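Local coordinates for protein aldolase (Escherichia coli, PDB 6VOP) that belongs to the class II aldolase and adducin N-terminal domain family, with an AraD-like fold, and is of unknown specific function, at residues A[7-10]-A[11-14]; A[200-203]-A[204-208]; A[77-80]-A[81-84]. The protein carries 2 engineered substitutions. All coordinates share one frame; numbering follows the deposited sequence.

Interaction 1 (A[7-10]-A[11-14])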
loop_
_atom_site.group_PDB
_atom_site.type_symbol
_atom_site.label_atom_id
_atom_site.label_comp_id
_atom_site.label_asym_id
_atom_site.label_seq_id
_atom_site.Cartn_x
_atom_site.Cartn_y
_atom_site.Cartn_z
ATOM N N VAL A 7 -23.062 -18.169 -18.087
ATOM C CA VAL A 7 -21.871 -17.402 -18.435
ATOM C C VAL A 7 -21.987 -15.969 -17.929
ATOM O O VAL A 7 -21.012 -15.396 -17.428
ATOM C CB VAL A 7 -21.634 -17.455 -19.955
ATOM C CG1 VAL A 7 -20.425 -16.617 -20.338
ATOM C CG2 VAL A 7 -21.457 -18.895 -20.408
ATOM N N GLU A 8 -23.174 -15.371 -18.048
ATOM C CA GLU A 8 -23.366 -14.003 -17.573
ATOM C C GLU A 8 -23.132 -13.902 -16.072
ATOM O O GLU A 8 -22.601 -12.898 -15.584
ATOM C CB GLU A 8 -24.770 -13.511 -17.928
ATOM C CG GLU A 8 -25.008 -12.033 -17.632
ATOM C CD GLU A 8 -26.451 -11.611 -17.847
ATOM O OE1 GLU A 8 -27.262 -11.748 -16.907
ATOM O OE2 GLU A 8 -26.776 -11.145 -18.962
ATOM N N GLN A 9 -23.521 -14.936 -15.323
ATOM C CA GLN A 9 -23.310 -14.921 -13.880
ATOM C C GLN A 9 -21.824 -14.925 -13.542
ATOM O O GLN A 9 -21.385 -14.201 -12.641
ATOM C CB GLN A 9 -24.020 -16.112 -13.234
ATOM C CG GLN A 9 -23.780 -16.254 -11.736
ATOM C CD GLN A 9 -24.260 -15.049 -10.942
ATOM O OE1 GLN A 9 -23.722 -14.732 -9.880
ATOM N NE2 GLN A 9 -25.284 -14.377 -11.454
ATOM N N SER A 10 -21.034 -15.723 -14.263
ATOM C CA SER A 10 -19.598 -15.747 -14.021
ATOM C C SER A 10 -18.929 -14.456 -14.479
ATOM O O SER A 10 -17.902 -14.058 -13.917
ATOM C CB SER A 10 -18.971 -16.955 -14.714
ATOM O OG SER A 10 -19.312 -18.152 -14.035
ATOM N N LEU A 11 -19.492 -13.788 -15.487
ATOM C CA LEU A 11 -18.959 -12.494 -15.899
ATOM C C LEU A 11 -19.271 -11.418 -14.866
ATOM O O LEU A 11 -18.437 -10.545 -14.599
ATOM C CB LEU A 11 -19.517 -12.112 -17.267
ATOM C CG LEU A 11 -18.940 -12.916 -18.431
ATOM C CD1 LEU A 11 -19.790 -12.760 -19.683
ATOM C CD2 LEU A 11 -17.504 -12.503 -18.696
ATOM N N ARG A 12 -20.468 -11.463 -14.274
ATOM C CA ARG A 12 -20.797 -10.529 -13.202
ATOM C C ARG A 12 -19.888 -10.736 -11.997
ATOM O O ARG A 12 -19.426 -9.766 -11.385
ATOM C CB ARG A 12 -22.262 -10.685 -12.795
ATOM C CG ARG A 12 -23.263 -10.217 -13.834
ATOM C CD ARG A 12 -24.687 -10.523 -13.397
ATOM N NE ARG A 12 -25.667 -10.084 -14.387
ATOM C CZ ARG A 12 -26.354 -8.950 -14.305
ATOM N NH1 ARG A 12 -26.172 -8.133 -13.275
ATOM N NH2 ARG A 12 -27.225 -8.631 -15.253
ATOM N N GLU A 13 -19.622 -11.996 -11.642
ATOM C CA GLU A 13 -18.739 -12.277 -10.514
ATOM C C GLU A 13 -17.307 -11.864 -10.818
ATOM O O GLU A 13 -16.601 -11.365 -9.933
ATOM C CB GLU A 13 -18.801 -13.761 -10.147
ATOM C CG GLU A 13 -20.046 -14.162 -9.375
ATOM C CD GLU A 13 -20.226 -15.667 -9.305
ATOM O OE1 GLU A 13 -21.279 -16.119 -8.806
ATOM O OE2 GLU A 13 -19.314 -16.397 -9.748
ATOM N N GLU A 14 -16.857 -12.067 -12.060
ATOM C CA GLU A 14 -15.507 -11.649 -12.429
ATOM C C GLU A 14 -15.355 -10.138 -12.322
ATOM O O GLU A 14 -14.321 -9.641 -11.856
ATOM C CB GLU A 14 -15.169 -12.122 -13.844
ATOM C CG GLU A 14 -13.751 -11.769 -14.282
ATOM C CD GLU A 14 -13.532 -11.921 -15.777
ATOM O OE1 GLU A 14 -12.362 -11.901 -16.212
ATOM O OE2 GLU A 14 -14.528 -12.060 -16.519
HETATM O O HOH W 1 -19.178 -18.978 -11.520
#
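The first turns of the N-terminal helix 7-24 carry this contact, with Val7, Glu8 and Gln9 each meeting the side chain one turn on. Four backbone bonds of the alpha-helical i to i+4 pattern hold the frame, among them Arg12 N to Glu8 O at 2.9 Å. The side chain of Arg12 runs alongside that of Glu8: its CG stands anti to the carbonyl carbon (chi1 -69°) and the chain then runs straight to NE. From there NE gives Glu8 OE1 a long, weak hydrogen bond within a salt bridge, 3.4 Å, at the guanidinium edge; the two flat groups are turned 64° apart. Beside this pair, Val7 CG1 meets Leu11 CD1 at 4.0 Å, branched aliphatic chains suited to the flank where Leu11 also touches Leu39 and Pro40. On the polar flank, a water joins Ser10 OG (2.7 Å) to Glu13 OE2 (3.1 Å), donating to the carboxylate. The amide of Gln9 is bonded through NE2 to Gln59. Glu8 OE2 has a second long, weak ion pair, with Lys63, and the firmer grip on Arg12 comes from Pro58 O, which accepts a hydrogen bond from NH1, so the Glu8-Arg12 pair probably adds only modest electrostatic attraction.

Interaction 2 (A[200-203]-A[204-208])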
loop_
_atom_site.group_PDB
_atom_site.type_symbol
_atom_site.label_atom_id
_atom_site.label_comp_id
_atom_site.label_asym_id
_atom_site.label_seq_id
_atom_site.Cartn_x
_atom_site.Cartn_y
_atom_site.Cartn_z
ATOM N N ARG A 200 17.813 5.394 -18.202
ATOM C CA ARG A 200 18.240 4.726 -19.430
ATOM C C ARG A 200 16.988 4.356 -20.214
ATOM O O ARG A 200 16.451 3.253 -20.095
ATOM C CB ARG A 200 19.094 3.503 -19.124
ATOM C CG ARG A 200 19.866 2.986 -20.328
ATOM C CD ARG A 200 19.895 1.469 -20.368
ATOM N NE ARG A 200 18.695 0.911 -20.986
ATOM C CZ ARG A 200 18.580 0.633 -22.282
ATOM N NH1 ARG A 200 19.594 0.864 -23.105
ATOM N NH2 ARG A 200 17.452 0.123 -22.756
ATOM N N TYR A 201 16.510 5.300 -21.018
ATOM C CA TYR A 201 15.336 5.057 -21.841
ATOM C C TYR A 201 15.639 4.010 -22.908
ATOM O O TYR A 201 16.782 3.844 -23.342
ATOM C CB TYR A 201 14.871 6.352 -22.510
ATOM C CG TYR A 201 14.317 7.395 -21.564
ATOM C CD1 TYR A 201 12.991 7.352 -21.152
ATOM C CD2 TYR A 201 15.114 8.433 -21.096
ATOM C CE1 TYR A 201 12.477 8.307 -20.293
ATOM C CE2 TYR A 201 14.608 9.395 -20.237
ATOM C CZ TYR A 201 13.289 9.326 -19.839
ATOM O OH TYR A 201 12.778 10.276 -18.984
ATOM N N LEU A 202 14.598 3.298 -23.327
ATOM C CA LEU A 202 14.729 2.391 -24.458
ATOM C C LEU A 202 14.996 3.195 -25.723
ATOM O O LEU A 202 14.300 4.177 -26.004
ATOM C CB LEU A 202 13.466 1.546 -24.619
ATOM C CG LEU A 202 12.966 0.740 -23.416
ATOM C CD1 LEU A 202 11.768 -0.106 -23.815
ATOM C CD2 LEU A 202 14.063 -0.133 -22.825
ATOM N N THR A 203 16.012 2.790 -26.481
ATOM C CA THR A 203 16.339 3.481 -27.717
ATOM C C THR A 203 15.294 3.173 -28.790
ATOM O O THR A 203 14.477 2.257 -28.659
ATOM C CB THR A 203 17.736 3.088 -28.200
ATOM O OG1 THR A 203 17.697 1.771 -28.765
ATOM C CG2 THR A 203 18.729 3.113 -27.046
ATOM N N ALA A 204 15.325 3.966 -29.868
ATOM C CA ALA A 204 14.347 3.801 -30.939
ATOM C C ALA A 204 14.373 2.391 -31.513
ATOM O O ALA A 204 13.321 1.849 -31.873
ATOM C CB ALA A 204 14.597 4.828 -32.045
ATOM N N GLY A 205 15.556 1.779 -31.594
ATOM C CA GLY A 205 15.640 0.418 -32.095
ATOM C C GLY A 205 15.039 -0.595 -31.139
ATOM O O GLY A 205 14.391 -1.554 -31.565
ATOM N N GLU A 206 15.248 -0.400 -29.835
ATOM C CA GLU A 206 14.676 -1.319 -28.857
ATOM C C GLU A 206 13.160 -1.192 -28.786
ATOM O O GLU A 206 12.476 -2.152 -28.410
ATOM C CB GLU A 206 15.306 -1.080 -27.485
ATOM C CG GLU A 206 16.826 -1.115 -27.505
ATOM C CD GLU A 206 17.442 -0.786 -26.160
ATOM O OE1 GLU A 206 18.388 -1.490 -25.750
ATOM O OE2 GLU A 206 16.984 0.178 -25.514
ATOM N N ILE A 207 12.617 -0.026 -29.147
ATOM C CA ILE A 207 11.167 0.137 -29.197
ATOM C C ILE A 207 10.589 -0.601 -30.401
ATOM O O ILE A 207 9.546 -1.259 -30.299
ATOM C CB ILE A 207 10.798 1.633 -29.218
ATOM C CG1 ILE A 207 11.225 2.320 -27.920
ATOM C CG2 ILE A 207 9.308 1.821 -29.441
ATOM C CD1 ILE A 207 11.056 3.827 -27.952
ATOM N N ALA A 208 11.260 -0.511 -31.554
ATOM C CA ALA A 208 10.752 -1.131 -32.776
ATOM C C ALA A 208 10.695 -2.651 -32.669
ATOM O O ALA A 208 9.856 -3.283 -33.321
ATOM C CB ALA A 208 11.611 -0.718 -33.972
#
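With chi1 at 75°, Thr203 turns OG1 forward to the first turn of helix 204-208, while chi1 of -53° sends Glu206 back toward the loop. Together they form a capping box. Thr203, the N-cap, accepts a weak bond at OG1 from Glu206 N, 3.4 Å, and Glu206 OE2 accepts from Thr203 N at 2.9 Å. Threonine suits the cap because its short side chain places the hydroxyl within reach of a backbone N-H of the first turn; glutamate suits the third helix position because its longer chain can span back to the cap residue. Bends along the Arg200 chain curl its guanidinium round so that the edge meets the same OE2, NH2 giving a salt bridge at 2.8 Å. This donor uses the syn side of the oxygen and Thr203 N the anti side, both somewhat out of the carboxylate plane. Next to the box, Leu202 CB touches Ile207 CG1 at 4.1 Å. Tyr138 of the second subunit packs on Arg200, Leu202 and Glu206. With two donors on one oxygen, and a helix N terminus beside it, Glu206 is probably stabilised as the carboxylate.

Interaction 3 (A[77-80]-A[81-84]); sequences SAAV and LFHL. Engineered in segment 77-80: Ala78 (natural residue Lys), Ala79 (natural residue Glu).
Ala79 and Phe82 meet where a type I beta turn, Ser77 to Val80, leads into helix 80-89 of the AraD-like domain. The tight part gathers round Ala79 O. It accepts from Phe82 N at 3.2 Å, a donor well above the carbonyl plane, and weakly from His83 N. Chi1 of 64° turns the Phe82 ring back toward the N terminus of the helix, so that one face meets Ala79 O, which sits over the ring centre, 3.2 Å above the plane. CB of Ala79, an engineered residue that is glutamate in nature, touches the ring at CE2, 3.5 Å away. A flat aromatic suits this place, since it also packs on helix 144-153 and meets His98 edge-to-face. Val80 and Leu84, one turn apart, fill the side toward strand 44-46 with aliphatic bulk, CG1 to CD1 at 4.1 Å. The solvent side is looser: exposed Leu81 gives a weak bond from N to O of engineered Ala78 (naturally lysine), 3.5 Å, and its CB lies near that oxygen. His83 is anchored through ND1 to Ser36 OG and weakly through NE2 to Asn34 OD1, while its CD2 brings the imidazole edge to 3.0 Å from Ala79 O.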
loop_
_atom_site.group_PDB
_atom_site.type_symbol
_atom_site.label_atom_id
_atom_site.label_comp_id
_atom_site.label_asym_id
_atom_site.label_seq_id
_atom_site.Cartn_x
_atom_site.Cartn_y
_atom_site.Cartn_z
ATOM N N SER A 77 -23.260 4.072 -14.454
ATOM C CA SER A 77 -22.470 5.272 -14.220
ATOM C C SER A 77 -22.570 6.212 -15.417
ATOM O O SER A 77 -22.746 5.783 -16.560
ATOM C CB SER A 77 -21.010 4.903 -13.953
ATOM O OG SER A 77 -20.620 3.770 -14.711
ATOM N N ALA A 78 -22.470 7.515 -15.143
ATOM C CA ALA A 78 -22.517 8.497 -16.220
ATOM C C ALA A 78 -21.331 8.365 -17.163
ATOM O O ALA A 78 -21.411 8.817 -18.311
ATOM C CB ALA A 78 -22.576 9.912 -15.643
ATOM N N ALA A 79 -20.237 7.752 -16.708
ATOM C CA ALA A 79 -19.066 7.535 -17.548
ATOM C C ALA A 79 -19.289 6.466 -18.609
ATOM O O ALA A 79 -18.473 6.359 -19.530
ATOM C CB ALA A 79 -17.865 7.156 -16.679
ATOM N N VAL A 80 -20.363 5.680 -18.503
ATOM C CA VAL A 80 -20.677 4.672 -19.510
ATOM C C VAL A 80 -20.859 5.299 -20.888
ATOM O O VAL A 80 -20.685 4.621 -21.908
ATOM C CB VAL A 80 -21.928 3.876 -19.066
ATOM C CG1 VAL A 80 -22.413 2.932 -20.158
ATOM C CG2 VAL A 80 -21.629 3.093 -17.797
ATOM N N LEU A 81 -21.169 6.598 -20.943
ATOM C CA LEU A 81 -21.382 7.257 -22.228
ATOM C C LEU A 81 -20.150 7.161 -23.120
ATOM O O LEU A 81 -20.272 6.921 -24.327
ATOM C CB LEU A 81 -21.780 8.715 -22.010
ATOM C CG LEU A 81 -23.281 8.942 -21.832
ATOM C CD1 LEU A 81 -23.569 10.387 -21.463
ATOM C CD2 LEU A 81 -24.037 8.542 -23.091
ATOM N N PHE A 82 -18.954 7.338 -22.556
ATOM C CA PHE A 82 -17.762 7.185 -23.378
ATOM C C PHE A 82 -17.273 5.744 -23.448
ATOM O O PHE A 82 -16.479 5.423 -24.339
ATOM C CB PHE A 82 -16.629 8.122 -22.910
ATOM C CG PHE A 82 -16.105 7.858 -21.519
ATOM C CD1 PHE A 82 -15.238 6.802 -21.266
ATOM C CD2 PHE A 82 -16.423 8.718 -20.479
ATOM C CE1 PHE A 82 -14.739 6.581 -19.995
ATOM C CE2 PHE A 82 -15.926 8.506 -19.208
ATOM C CZ PHE A 82 -15.083 7.435 -18.964
ATOM N N HIS A 83 -17.729 4.871 -22.548
ATOM C CA HIS A 83 -17.514 3.442 -22.748
ATOM C C HIS A 83 -18.115 2.996 -24.074
ATOM O O HIS A 83 -17.461 2.316 -24.872
ATOM C CB HIS A 83 -18.122 2.646 -21.591
ATOM C CG HIS A 83 -17.329 2.709 -20.323
ATOM N ND1 HIS A 83 -16.905 1.582 -19.653
ATOM C CD2 HIS A 83 -16.892 3.765 -19.597
ATOM C CE1 HIS A 83 -16.239 1.939 -18.570
ATOM N NE2 HIS A 83 -16.215 3.258 -18.513
ATOM N N LEU A 84 -19.365 3.393 -24.331
ATOM C CA LEU A 84 -20.032 3.023 -25.573
ATOM C C LEU A 84 -19.329 3.611 -26.788
ATOM O O LEU A 84 -19.330 2.998 -27.862
ATOM C CB LEU A 84 -21.491 3.475 -25.534
ATOM C CG LEU A 84 -22.394 2.754 -24.533
ATOM C CD1 LEU A 84 -23.518 3.668 -24.080
ATOM C CD2 LEU A 84 -22.953 1.484 -25.149
#

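In the fold
From the N terminus, interaction 1 comes first, on the opening turns of helix 7-24, and its side chains reach the loops holding Leu39 and Pro58. Interaction 3 follows, turning the chain after strand 70-72 into helix 80-89, which rests on the central sheet and on helix 144-153. Interaction 2 comes last, bending the loop after helix 174-194 into the short helix 204-208, beside a second subunit. Each closes only one or two turns of local backbone, so the three run in series without nesting or crossing. Centres of interactions 1 and 2 lie about 40 Å apart, on opposite sides of the chain's centre; interaction 3 sits closest to that centre.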